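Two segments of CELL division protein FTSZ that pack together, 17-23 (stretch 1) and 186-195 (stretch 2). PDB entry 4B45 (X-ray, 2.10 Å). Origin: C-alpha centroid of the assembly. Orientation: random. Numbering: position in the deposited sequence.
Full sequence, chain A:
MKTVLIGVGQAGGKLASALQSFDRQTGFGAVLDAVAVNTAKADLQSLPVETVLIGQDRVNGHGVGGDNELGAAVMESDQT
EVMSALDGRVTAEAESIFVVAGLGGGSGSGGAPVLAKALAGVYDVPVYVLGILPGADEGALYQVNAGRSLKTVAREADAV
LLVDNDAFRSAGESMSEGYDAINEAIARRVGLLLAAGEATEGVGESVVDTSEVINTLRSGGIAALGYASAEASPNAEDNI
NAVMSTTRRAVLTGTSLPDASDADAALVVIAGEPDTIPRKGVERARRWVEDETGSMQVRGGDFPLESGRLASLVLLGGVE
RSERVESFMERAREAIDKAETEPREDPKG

Stretch 1, residues 17-23: SALQSFD
Stretch 2 186-195: IARRVGLLLA

The most unusual feature of this contact is the way an aromatic ring lies against bare helix backbone: Phe22 rests on the turn that carries Gly191, with Phe22 CE2 3.7 Å from Gly191 CA. An ideal CB built on Gly191 would point toward stretch 1 and fall 2.2 Å from Phe22 CD2, a clash, so the ring in its present position requires the absence of a side chain there.

Both stretches are helical throughout, and each is part of a longer helix. Phi lies between -54 and -74° and psi between -30 and -54°, and i to i-4 backbone hydrogen bonds span each segment, for instance Phe22 N to Ala18 O at 2.8 Å and Gly191 N to Ala187 O at 2.7 Å. The axes approach to 8.4 Å, and their N-to-C directions diverge by 56°, with a signed crossing angle of -56°. The register is set by Leu19 and Ala187, whose CA atoms lie 4.4 Å apart. So close an approach suits a small residue: Ala187 directs its CB toward stretch 1, where it meets Ala18 O at 3.7 Å, Phe22 CB at 4.1 Å and Ala18 CB at 4.2 Å.

No direct hydrogen bond joins the helices; the direct contact is one of packing, with 361 Å² buried over both sides. Phe22 and Leu19 supply most of stretch 1's share, 90 and 77 Å², and each acts as a knob in a hole of stretch 2. Phe22 points its CA-to-CB bond toward the partner; chi1 is t (176°) and chi2 is 82°. Its hole is formed by Ala187, Arg188, Gly191 and Leu192. Arg188 CA stands over one ring face, 3.9 Å from the Phe22 ring centroid and 11° off the normal, the geometry of a CH-pi contact. Although the CA-to-CB bond of Arg188 points away, its backbone thus takes part in the interface. Leu192, with chi1 m (-75°) and chi2 t (175°), brings CD2 to 4.2 Å from Phe22 CZ.

Leu19 starts sideways, but its end comes nearer to stretch 2, with chi1 t (-172°) and chi2 p (49°). Its hole comprises Ala187, Val190, Gly191 and Leu194. Leu19 CD1 lies 3.5 Å from both Ala187 O and Gly191 N; Leu19 CD2 is 3.7 Å from Val190 CG1 and 4.3 Å from Leu194 CD1, and Leu19 CD1 is little farther from these two atoms. Val190 (chi1 t, 175°) and Leu194 (chi1 m, -61°; chi2 t, 173°) give this branched knob an apolar lining. Gly191 borders both holes, but its missing CB matters sterically for Phe22; an ideal CB would sit 3.8 Å from Leu19 CD1, without a clash.

A polar link comes through water. One water donates to Asp23 OD1 at 3.0 Å and to Gly191 O at 3.1 Å, the distances being from the water oxygen. Asp23 has chi1 t (-176°) and chi2 77°; its OD1 stays 5.5 Å from Gly191 O, too far for a direct contact, and the water spans that gap. Gln20, whose CA-to-CB bond points away, makes no contact.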

# COMPACT_ATOMS: atom_id res chain seq x y z
N SER A 17 3.28 8.50 -7.17
CA SER A 17 3.17 9.96 -7.19
C SER A 17 2.19 10.49 -6.14
O SER A 17 2.46 11.51 -5.50
CB SER A 17 2.73 10.46 -8.57
OG SER A 17 3.71 10.19 -9.55
N ALA A 18 1.05 9.82 -5.99
CA ALA A 18 0.02 10.26 -5.05
C ALA A 18 0.55 10.18 -3.61
O ALA A 18 0.37 11.11 -2.83
CB ALA A 18 -1.23 9.44 -5.21
N LEU A 19 1.22 9.08 -3.29
CA LEU A 19 1.82 8.90 -1.97
C LEU A 19 2.87 9.97 -1.68
O LEU A 19 2.87 10.56 -0.60
CB LEU A 19 2.43 7.50 -1.86
CG LEU A 19 2.95 7.01 -0.50
CD1 LEU A 19 1.92 7.26 0.59
CD2 LEU A 19 3.30 5.53 -0.57
N GLN A 20 3.76 10.24 -2.64
CA GLN A 20 4.77 11.26 -2.44
C GLN A 20 4.13 12.63 -2.29
O GLN A 20 4.57 13.46 -1.50
CB GLN A 20 5.75 11.29 -3.62
CG GLN A 20 6.77 12.41 -3.53
CD GLN A 20 7.33 12.79 -4.89
OE1 GLN A 20 8.45 12.41 -5.24
NE2 GLN A 20 6.55 13.54 -5.66
N SER A 21 3.09 12.87 -3.08
CA SER A 21 2.34 14.12 -3.02
C SER A 21 1.66 14.29 -1.64
O SER A 21 1.63 15.39 -1.08
CB SER A 21 1.29 14.14 -4.15
OG SER A 21 0.64 15.39 -4.24
N PHE A 22 1.11 13.21 -1.10
CA PHE A 22 0.52 13.29 0.23
C PHE A 22 1.59 13.61 1.28
O PHE A 22 1.42 14.51 2.11
CB PHE A 22 -0.19 11.99 0.60
CG PHE A 22 -0.74 11.97 2.01
CD1 PHE A 22 -1.95 12.58 2.31
CD2 PHE A 22 -0.03 11.36 3.04
CE1 PHE A 22 -2.46 12.58 3.61
CE2 PHE A 22 -0.53 11.35 4.35
CZ PHE A 22 -1.75 11.96 4.63
N ASP A 23 2.71 12.90 1.23
CA ASP A 23 3.81 13.12 2.15
C ASP A 23 4.35 14.55 2.09
O ASP A 23 4.70 15.13 3.12
CB ASP A 23 4.94 12.11 1.88
CG ASP A 23 6.08 12.23 2.87
OD1 ASP A 23 5.92 11.76 4.02
OD2 ASP A 23 7.14 12.80 2.52
N ILE A 186 -5.51 5.52 -0.86
CA ILE A 186 -4.40 4.66 -0.49
C ILE A 186 -3.27 5.52 0.03
O ILE A 186 -2.65 5.19 1.05
CB ILE A 186 -3.94 3.77 -1.65
CG1 ILE A 186 -4.98 2.68 -1.87
CG2 ILE A 186 -2.61 3.11 -1.32
CD1 ILE A 186 -5.25 1.87 -0.61
N ALA A 187 -3.04 6.64 -0.64
CA ALA A 187 -1.99 7.56 -0.22
C ALA A 187 -2.17 8.03 1.22
O ALA A 187 -1.20 8.05 1.98
CB ALA A 187 -1.92 8.72 -1.16
N ARG A 188 -3.39 8.43 1.58
CA ARG A 188 -3.67 8.89 2.94
C ARG A 188 -3.41 7.80 3.98
O ARG A 188 -2.75 8.03 4.98
CB ARG A 188 -5.12 9.37 3.07
CG ARG A 188 -5.58 9.52 4.51
CD ARG A 188 -7.08 9.25 4.64
NE ARG A 188 -7.87 10.47 4.50
CZ ARG A 188 -9.19 10.49 4.30
NH1 ARG A 188 -9.87 9.35 4.19
NH2 ARG A 188 -9.82 11.64 4.18
N ARG A 189 -3.95 6.60 3.72
CA ARG A 189 -3.72 5.43 4.56
C ARG A 189 -2.25 5.07 4.75
O ARG A 189 -1.78 4.89 5.88
CB ARG A 189 -4.41 4.20 3.97
CG ARG A 189 -5.87 4.12 4.29
CD ARG A 189 -6.58 3.30 3.25
NE ARG A 189 -8.01 3.14 3.51
CZ ARG A 189 -8.90 4.13 3.43
NH1 ARG A 189 -8.51 5.37 3.13
NH2 ARG A 189 -10.18 3.88 3.68
N VAL A 190 -1.53 4.92 3.65
CA VAL A 190 -0.13 4.52 3.70
C VAL A 190 0.73 5.65 4.26
O VAL A 190 1.57 5.42 5.13
CB VAL A 190 0.38 4.08 2.31
CG1 VAL A 190 1.89 3.79 2.35
CG2 VAL A 190 -0.39 2.85 1.84
N GLY A 191 0.48 6.87 3.78
CA GLY A 191 1.19 8.04 4.26
C GLY A 191 1.12 8.20 5.78
O GLY A 191 2.14 8.51 6.41
N LEU A 192 -0.07 8.00 6.35
CA LEU A 192 -0.24 8.14 7.79
C LEU A 192 0.52 7.04 8.50
O LEU A 192 1.11 7.26 9.55
CB LEU A 192 -1.73 8.06 8.18
CG LEU A 192 -2.57 9.30 7.85
CD1 LEU A 192 -4.04 9.06 8.18
CD2 LEU A 192 -2.04 10.54 8.56
N LEU A 193 0.50 5.84 7.92
CA LEU A 193 1.25 4.73 8.49
C LEU A 193 2.75 5.05 8.51
O LEU A 193 3.43 4.80 9.50
CB LEU A 193 1.00 3.46 7.69
CG LEU A 193 1.83 2.26 8.10
CD1 LEU A 193 1.28 1.69 9.37
CD2 LEU A 193 1.87 1.20 6.99
N LEU A 194 3.24 5.61 7.41
CA LEU A 194 4.63 6.01 7.31
C LEU A 194 4.94 7.18 8.22
O LEU A 194 6.03 7.25 8.79
CB LEU A 194 4.97 6.38 5.86
CG LEU A 194 4.81 5.28 4.80
CD1 LEU A 194 5.02 5.85 3.39
CD2 LEU A 194 5.76 4.12 5.06
N ALA A 195 3.99 8.09 8.38
CA ALA A 195 4.22 9.30 9.17
C ALA A 195 4.26 9.05 10.68
O ALA A 195 4.95 9.77 11.42
CB ALA A 195 3.18 10.35 8.85
O HOH W 1 3.13 10.66 4.47